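Local coordinates for Spermidine/putrescine ABC transporter, periplasmic binding protein (Treponema pallidum, PDB 2V84) that probably binds polyamines such as spermidine and putrescine in the periplasm as the receptor component of an ABC transporter, at residues D165-M170 with E331-H336; A172-L177 with A190-L195; N180-N185 with R319-T324. All blocks are in the same frame, centred on the assembly; numbering follows the deposited sequence. Where two conformers were deposited one is given.

Interaction 1. Residues D165-M170 with E331-H336; sequences DMREVM and EHYNAH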
# COMPACT_ATOMS: atom_id res chain seq x y z
N ASP A 165 7.34 9.41 0.04
CA ASP A 165 5.92 9.45 0.28
C ASP A 165 5.67 10.14 1.61
O ASP A 165 6.16 9.68 2.66
CB ASP A 165 5.31 8.04 0.31
CG ASP A 165 3.79 8.09 0.44
OD1 ASP A 165 3.08 8.22 -0.59
OD2 ASP A 165 3.28 8.04 1.57
N MET A 166 4.87 11.21 1.57
CA MET A 166 4.57 12.06 2.72
C MET A 166 3.84 11.35 3.86
O MET A 166 4.18 11.53 5.03
CB MET A 166 3.74 13.26 2.28
CG MET A 166 3.22 14.13 3.43
SD MET A 166 2.32 15.54 2.79
CE MET A 166 0.79 14.70 2.29
N ARG A 167 2.80 10.59 3.54
CA ARG A 167 2.03 9.92 4.59
C ARG A 167 2.81 8.77 5.23
O ARG A 167 2.67 8.54 6.44
CB ARG A 167 0.63 9.50 4.11
CG ARG A 167 -0.21 10.65 3.63
CD ARG A 167 -0.65 11.61 4.76
NE ARG A 167 -1.06 10.93 5.99
CZ ARG A 167 -2.30 10.52 6.27
NH1 ARG A 167 -3.28 10.70 5.40
NH2 ARG A 167 -2.55 9.91 7.43
N GLU A 168 3.63 8.08 4.44
CA GLU A 168 4.51 7.02 4.97
C GLU A 168 5.59 7.55 5.90
O GLU A 168 5.81 7.00 6.98
CB GLU A 168 5.20 6.21 3.85
CG GLU A 168 4.31 5.24 3.05
CD GLU A 168 3.59 4.16 3.87
OE1 GLU A 168 3.82 3.96 5.08
OE2 GLU A 168 2.74 3.50 3.27
N VAL A 169 6.28 8.61 5.47
CA VAL A 169 7.40 9.14 6.25
C VAL A 169 6.92 9.90 7.49
O VAL A 169 7.37 9.62 8.61
CB VAL A 169 8.40 9.92 5.37
CG1 VAL A 169 9.56 10.49 6.19
CG2 VAL A 169 8.97 8.96 4.31
N MET A 170 5.97 10.81 7.30
CA MET A 170 5.34 11.49 8.44
C MET A 170 4.70 10.47 9.39
O MET A 170 4.79 10.60 10.62
CB MET A 170 4.31 12.53 7.99
CG MET A 170 4.90 13.82 7.39
SD MET A 170 6.07 14.70 8.47
CE MET A 170 4.88 15.54 9.51
N GLU A 331 -3.20 20.18 4.94
CA GLU A 331 -2.43 21.39 4.68
C GLU A 331 -1.19 21.51 5.56
O GLU A 331 -0.17 22.04 5.12
CB GLU A 331 -3.30 22.65 4.80
CG GLU A 331 -4.00 23.07 3.50
CD GLU A 331 -4.76 21.94 2.83
OE1 GLU A 331 -6.00 21.86 3.00
OE2 GLU A 331 -4.13 21.12 2.12
N HIS A 332 -1.28 21.00 6.78
CA HIS A 332 -0.15 21.01 7.70
C HIS A 332 0.85 19.93 7.32
O HIS A 332 2.06 20.15 7.37
CB HIS A 332 -0.60 20.80 9.14
CG HIS A 332 -1.72 21.70 9.55
ND1 HIS A 332 -1.60 23.07 9.56
CD2 HIS A 332 -2.98 21.43 9.95
CE1 HIS A 332 -2.75 23.61 9.95
NE2 HIS A 332 -3.60 22.63 10.20
N TYR A 333 0.34 18.77 6.93
CA TYR A 333 1.19 17.70 6.40
C TYR A 333 1.96 18.19 5.18
O TYR A 333 3.17 18.00 5.10
CB TYR A 333 0.34 16.48 6.00
CG TYR A 333 -0.14 15.61 7.13
CD1 TYR A 333 -1.29 15.95 7.86
CD2 TYR A 333 0.50 14.42 7.44
CE1 TYR A 333 -1.75 15.13 8.89
CE2 TYR A 333 0.05 13.58 8.46
CZ TYR A 333 -1.08 13.95 9.18
OH TYR A 333 -1.54 13.15 10.19
N ASN A 334 1.26 18.82 4.24
CA ASN A 334 1.89 19.35 3.02
C ASN A 334 3.02 20.34 3.28
O ASN A 334 4.07 20.28 2.63
CB ASN A 334 0.88 20.06 2.14
CG ASN A 334 0.03 19.12 1.31
OD1 ASN A 334 0.09 17.91 1.44
ND2 ASN A 334 -0.79 19.71 0.44
N ALA A 335 2.77 21.26 4.21
CA ALA A 335 3.68 22.35 4.55
C ALA A 335 4.95 21.84 5.20
O ALA A 335 6.04 22.31 4.90
CB ALA A 335 2.99 23.37 5.46
N HIS A 336 4.81 20.85 6.08
CA HIS A 336 5.97 20.23 6.69
C HIS A 336 6.72 19.35 5.69
O HIS A 336 7.95 19.38 5.64
CB HIS A 336 5.56 19.40 7.91
CG HIS A 336 5.17 20.23 9.10
ND1 HIS A 336 6.07 21.03 9.78
CD2 HIS A 336 3.98 20.39 9.73
CE1 HIS A 336 5.45 21.64 10.77
NE2 HIS A 336 4.19 21.27 10.77
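Met166 and Tyr333 meet with their side chains at about a right angle, the thioether of the first running up to the root of the second. In one of its two modelled conformers, with CG anti to the backbone N (chi1 173°) and the next torsion extended, the Met166 chain projects straight at helix 330-342 before turning at chi3. Its SD then lies 3.9 Å from Tyr333 CB; the approach of its methyl CE to Asn334 OD1, 3.4 Å in this copy, is tentative. Asn334 itself starts out facing away from helix 166-176, and it is the carboxamide oxygen that returns to the methionine.

The Tyr333 ring runs past Arg167 toward the turn at 180-185. Arg167 crosses it obliquely, with guanidinium and ring planes 54° apart, so the two groups are not stacked; the closest atoms are Arg167 NE and Tyr333 CE2, at 3.8 Å. Bends at chi2 and chi3 bring CD and NE up to the CD2-CE2 side of the ring. Met170 packs farther along the same helix, its CB 4.3 Å from Tyr333 CD2, and its terminal CE is 4.2 Å from His336 CB. The helix segments 166-170 and 331-336 cross nearly perpendicularly, at 82°, with their axes 10.8 Å apart, a separation bridged by these long side chains.

At the start of helix 166-176, Asp165 is the N-cap, and its OD2 accepts from Glu168 N through the anti lone pair at 2.9 Å. Asp165 to Glu168 are predicted to belong to the spermidine site. The polar ends are held outside the contact, Arg167 by the carbonyls of Thr324 and Val181, Tyr333 OH by that of Thr183. Across the segments the helices are joined by van der Waals packing, without a direct hydrogen bond, while the outer bonds probably restrain how arginine and tyrosine lie against each other.

Interaction 2. Residues A172-L177 with A190-L195; sequences AALASL and AQAAIL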
# COMPACT_ATOMS: atom_id res chain seq x y z
N ALA A 172 5.48 7.24 9.90
CA ALA A 172 6.54 6.56 10.67
C ALA A 172 7.06 7.42 11.81
O ALA A 172 7.31 6.92 12.90
CB ALA A 172 7.65 6.15 9.77
N ALA A 173 7.24 8.72 11.55
CA ALA A 173 7.70 9.67 12.56
C ALA A 173 6.66 9.86 13.65
O ALA A 173 6.99 9.82 14.84
CB ALA A 173 8.04 11.00 11.92
N LEU A 174 5.41 10.04 13.24
CA LEU A 174 4.27 10.13 14.18
C LEU A 174 4.16 8.88 15.05
O LEU A 174 4.07 8.99 16.28
CB LEU A 174 2.98 10.35 13.41
CG LEU A 174 2.79 11.77 12.87
CD1 LEU A 174 1.73 11.82 11.78
CD2 LEU A 174 2.46 12.72 14.01
N ALA A 175 4.18 7.70 14.42
CA ALA A 175 4.17 6.42 15.11
C ALA A 175 5.28 6.34 16.17
O ALA A 175 5.00 6.09 17.34
CB ALA A 175 4.28 5.27 14.11
N SER A 176 6.52 6.58 15.76
CA SER A 176 7.67 6.60 16.68
C SER A 176 7.46 7.49 17.89
O SER A 176 7.83 7.11 19.00
CB SER A 176 8.94 7.05 15.96
OG SER A 176 9.25 6.16 14.92
N LEU A 177 6.87 8.67 17.68
CA LEU A 177 6.57 9.62 18.76
C LEU A 177 5.28 9.32 19.54
O LEU A 177 4.84 10.15 20.36
CB LEU A 177 6.50 11.05 18.20
CG LEU A 177 7.82 11.58 17.61
CD1 LEU A 177 7.56 12.74 16.66
CD2 LEU A 177 8.78 11.97 18.73
N ALA A 190 4.45 19.09 13.71
CA ALA A 190 5.70 19.83 13.78
C ALA A 190 6.81 19.01 14.44
O ALA A 190 7.97 19.01 13.99
CB ALA A 190 5.48 21.16 14.54
N GLN A 191 6.46 18.29 15.50
CA GLN A 191 7.40 17.41 16.20
C GLN A 191 7.89 16.29 15.28
O GLN A 191 9.07 15.96 15.24
CB GLN A 191 6.68 16.81 17.40
CG GLN A 191 7.59 16.14 18.44
CD GLN A 191 6.85 15.91 19.76
OE1 GLN A 191 5.85 16.60 20.07
NE2 GLN A 191 7.33 14.94 20.54
N ALA A 192 6.96 15.71 14.52
CA ALA A 192 7.28 14.67 13.54
C ALA A 192 8.19 15.23 12.45
O ALA A 192 9.17 14.59 12.05
CB ALA A 192 6.00 14.11 12.94
N ALA A 193 7.88 16.43 11.96
CA ALA A 193 8.71 17.09 10.95
C ALA A 193 10.15 17.31 11.42
O ALA A 193 11.10 17.12 10.64
CB ALA A 193 8.10 18.40 10.53
N ILE A 194 10.31 17.73 12.67
CA ILE A 194 11.64 17.94 13.25
C ILE A 194 12.38 16.61 13.36
O ILE A 194 13.58 16.54 13.08
CB ILE A 194 11.58 18.63 14.63
CG1 ILE A 194 11.13 20.09 14.46
CG2 ILE A 194 12.95 18.57 15.31
CD1 ILE A 194 10.67 20.79 15.75
N LEU A 195 11.67 15.56 13.77
CA LEU A 195 12.27 14.22 13.82
C LEU A 195 12.84 13.79 12.45
O LEU A 195 14.00 13.37 12.36
CB LEU A 195 11.26 13.19 14.34
CG LEU A 195 11.78 11.79 14.70
CD1 LEU A 195 12.84 11.87 15.84
CD2 LEU A 195 10.66 10.87 15.08
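Leu177, the first residue to leave helical geometry after helix 166-176, reaches across to helix 186-200. Its CB leaves the backbone in the direction of that helix, and CG stands anti to the carbonyl carbon (chi1 -64°). CG then meets Leu195 CD2 at 3.9 Å, the two leucines approaching tip to tip. Beyond the branch, CD1 settles on the helix backbone, 3.7 Å from Ala192 CA, and also touches CG of Gln191. The other methyl, CD2, lies 3.8 Å from Gln191 NE2. The glutamine chain is extended beyond CG and runs at a slant past the leucine, while its OE1 is hydrogen-bonded to the hydroxyl of Tyr179.

One turn earlier an alanine pair lies at the centre. Ala173 and Ala192 have CA atoms 5.1 Å apart and CB atoms 3.9 Å apart. Such small side chains are consistent with the short separation of the segment axes, 8.7 Å at a crossing of 108°. Leu174 CD2 flanks this pair at 4.0 Å from Ala192 CB, and Leu195 CD2 reaches the carbonyl oxygen of Ala173. Ser176 OG turns back to its own helix: it and Ser176 N approach Ala172 O from opposite faces of the carbonyl plane, so one oxygen takes two bonds.

The two helices are consecutive in the chain, and their packing extends beyond these segments, Val196 and Trp200 of helix 186-200 also touching Ala173. Helix 330-342 adjoins both of them, with Tyr333 against Leu174 and His336 against Ala190 and Ala193, while Trp148 from a loop packs on Ala172 and Ser176.

Interaction 3. Residues N180-N185 with R319-T324; sequences NVNTKN and RGTLKT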
# COMPACT_ATOMS: atom_id res chain seq x y z
N ASN A 180 -0.84 9.44 16.61
CA ASN A 180 -1.60 8.77 15.57
C ASN A 180 -1.05 9.11 14.18
O ASN A 180 -0.84 10.29 13.88
CB ASN A 180 -3.09 9.15 15.65
CG ASN A 180 -3.96 8.16 14.93
OD1 ASN A 180 -4.13 8.23 13.72
ND2 ASN A 180 -4.47 7.19 15.67
N VAL A 181 -0.80 8.09 13.35
CA VAL A 181 -0.29 8.36 12.00
C VAL A 181 -1.25 9.23 11.18
O VAL A 181 -0.90 9.73 10.11
CB VAL A 181 0.14 7.05 11.20
CG1 VAL A 181 0.93 6.09 12.09
CG2 VAL A 181 -1.02 6.35 10.58
N ASN A 182 -2.46 9.44 11.72
CA ASN A 182 -3.45 10.30 11.08
C ASN A 182 -3.79 11.53 11.90
O ASN A 182 -4.82 12.17 11.66
CB ASN A 182 -4.77 9.53 10.82
CG ASN A 182 -4.55 8.27 10.02
OD1 ASN A 182 -4.01 8.31 8.93
ND2 ASN A 182 -4.96 7.13 10.58
N THR A 183 -2.92 11.87 12.85
CA THR A 183 -3.17 12.98 13.76
C THR A 183 -3.50 14.28 13.04
O THR A 183 -3.07 14.52 11.90
CB THR A 183 -2.02 13.18 14.78
OG1 THR A 183 -2.52 13.92 15.91
CG2 THR A 183 -0.83 13.92 14.16
N LYS A 184 -4.29 15.11 13.70
CA LYS A 184 -4.68 16.39 13.18
C LYS A 184 -4.07 17.48 14.06
O LYS A 184 -4.18 18.67 13.75
CB LYS A 184 -6.20 16.50 13.19
CG LYS A 184 -6.87 15.65 12.10
CD LYS A 184 -8.02 14.84 12.66
CE LYS A 184 -8.67 14.01 11.57
NZ LYS A 184 -9.82 13.21 12.09
N ASN A 185 -3.45 17.04 15.15
CA ASN A 185 -2.77 17.91 16.11
C ASN A 185 -1.53 18.55 15.51
O ASN A 185 -0.59 17.86 15.10
CB ASN A 185 -2.43 17.14 17.39
CG ASN A 185 -1.76 18.01 18.45
OD1 ASN A 185 -0.70 18.59 18.22
ND2 ASN A 185 -2.39 18.10 19.61
N ARG A 319 -0.81 -4.49 15.02
CA ARG A 319 -0.45 -3.36 15.90
C ARG A 319 -0.42 -2.02 15.18
O ARG A 319 -0.46 -0.96 15.83
CB ARG A 319 0.93 -3.61 16.51
CG ARG A 319 0.98 -4.77 17.46
CD ARG A 319 2.35 -4.94 18.03
NE ARG A 319 2.32 -5.83 19.18
CZ ARG A 319 3.28 -5.91 20.10
NH1 ARG A 319 4.37 -5.15 20.01
NH2 ARG A 319 3.15 -6.76 21.11
N GLY A 320 -0.34 -2.07 13.86
CA GLY A 320 -0.19 -0.88 13.03
C GLY A 320 -1.47 -0.09 12.88
O GLY A 320 -2.53 -0.56 13.24
N THR A 321 -1.35 1.12 12.34
CA THR A 321 -2.48 2.03 12.17
C THR A 321 -2.76 2.26 10.71
O THR A 321 -1.88 2.69 9.97
CB THR A 321 -2.27 3.39 12.90
OG1 THR A 321 -2.17 3.17 14.31
CG2 THR A 321 -3.46 4.36 12.68
N LEU A 322 -4.00 1.99 10.30
CA LEU A 322 -4.44 2.21 8.92
C LEU A 322 -4.41 3.70 8.58
O LEU A 322 -4.97 4.50 9.31
CB LEU A 322 -5.88 1.67 8.76
CG LEU A 322 -6.43 1.62 7.33
CD1 LEU A 322 -5.68 0.54 6.56
CD2 LEU A 322 -7.95 1.40 7.29
N LYS A 323 -3.74 4.05 7.48
CA LYS A 323 -3.70 5.45 7.03
C LYS A 323 -5.07 5.86 6.53
O LYS A 323 -5.70 5.15 5.72
CB LYS A 323 -2.67 5.62 5.91
CG LYS A 323 -1.21 5.47 6.36
CD LYS A 323 -0.29 5.54 5.14
CE LYS A 323 -0.47 4.33 4.23
NZ LYS A 323 0.38 4.42 2.99
N THR A 324 -5.54 7.00 7.02
CA THR A 324 -6.89 7.42 6.71
C THR A 324 -6.88 8.83 6.16
O THR A 324 -5.85 9.50 6.13
CB THR A 324 -7.80 7.42 7.97
OG1 THR A 324 -7.31 8.40 8.88
CG2 THR A 324 -7.83 6.05 8.64
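Asn182 grips the backbone of Leu322 and Thr324 with both ends of its carboxamide, from a type I beta turn spanning Asn180 to Thr183 in the loop between helices 166-176 and 186-200. The opposing segment carries strand 321-322, which pairs in parallel with strand 254-260 of the mixed sheet in this solute-binding protein.

Two hydrogen bonds cross the contact. Asn182 ND2 donates to Leu322 O at 2.9 Å, nearly straight at 167° and with the acceptor only 5° out of the amide plane. Thr324 N donates to Asn182 OD1 at 2.8 Å, also close to linear, but it sits above the carbonyl plane rather than on a lone pair. These two bonds, one at each end of the carboxamide, hold its rotation. OD1 has a further, weak bond from Arg167.

Apolar contacts lie alongside. Val181 and Thr321 slide past each other in opposite directions, their CG2 methyls 3.8 Å apart, and Val181 CG2 also touches Lys323 CG.

Charge is handled beyond this interface: Lys323 NZ forms salt bridges with Glu168, of the predicted spermidine site, and with the sulfonate of a bound MES molecule, probably from the crystallisation liquor. Leu322 N donates a hydrogen bond to the sulfonate of another MES.

One close polar approach is not a bond. Thr324 crosses Asn182 at about a right angle, and its OG1 lies 3.2 Å from Asn182 ND2, but the angle is too poor for a hydrogen bond.

How the interactions relate
Along the chain, residues 165-170 come first, opening helix 166-176, which ends in 172-177; the turn at 180-185 follows, then 190-195 on helix 186-200. Interaction 2 closes a short loop around that turn by packing these consecutive helices. Much later, 319-324 returns to the turn, so interaction 3 closes a long loop that crosses that of interaction 2. Helix 330-342 then folds back through 331-336 to the start of helix 166-176, and the loop closed by interaction 1 encloses both others. The C-terminal part is thus tied to the helical pair and its connecting turn, with Leu174 touching both Tyr333 and Thr183 where the three contacts adjoin.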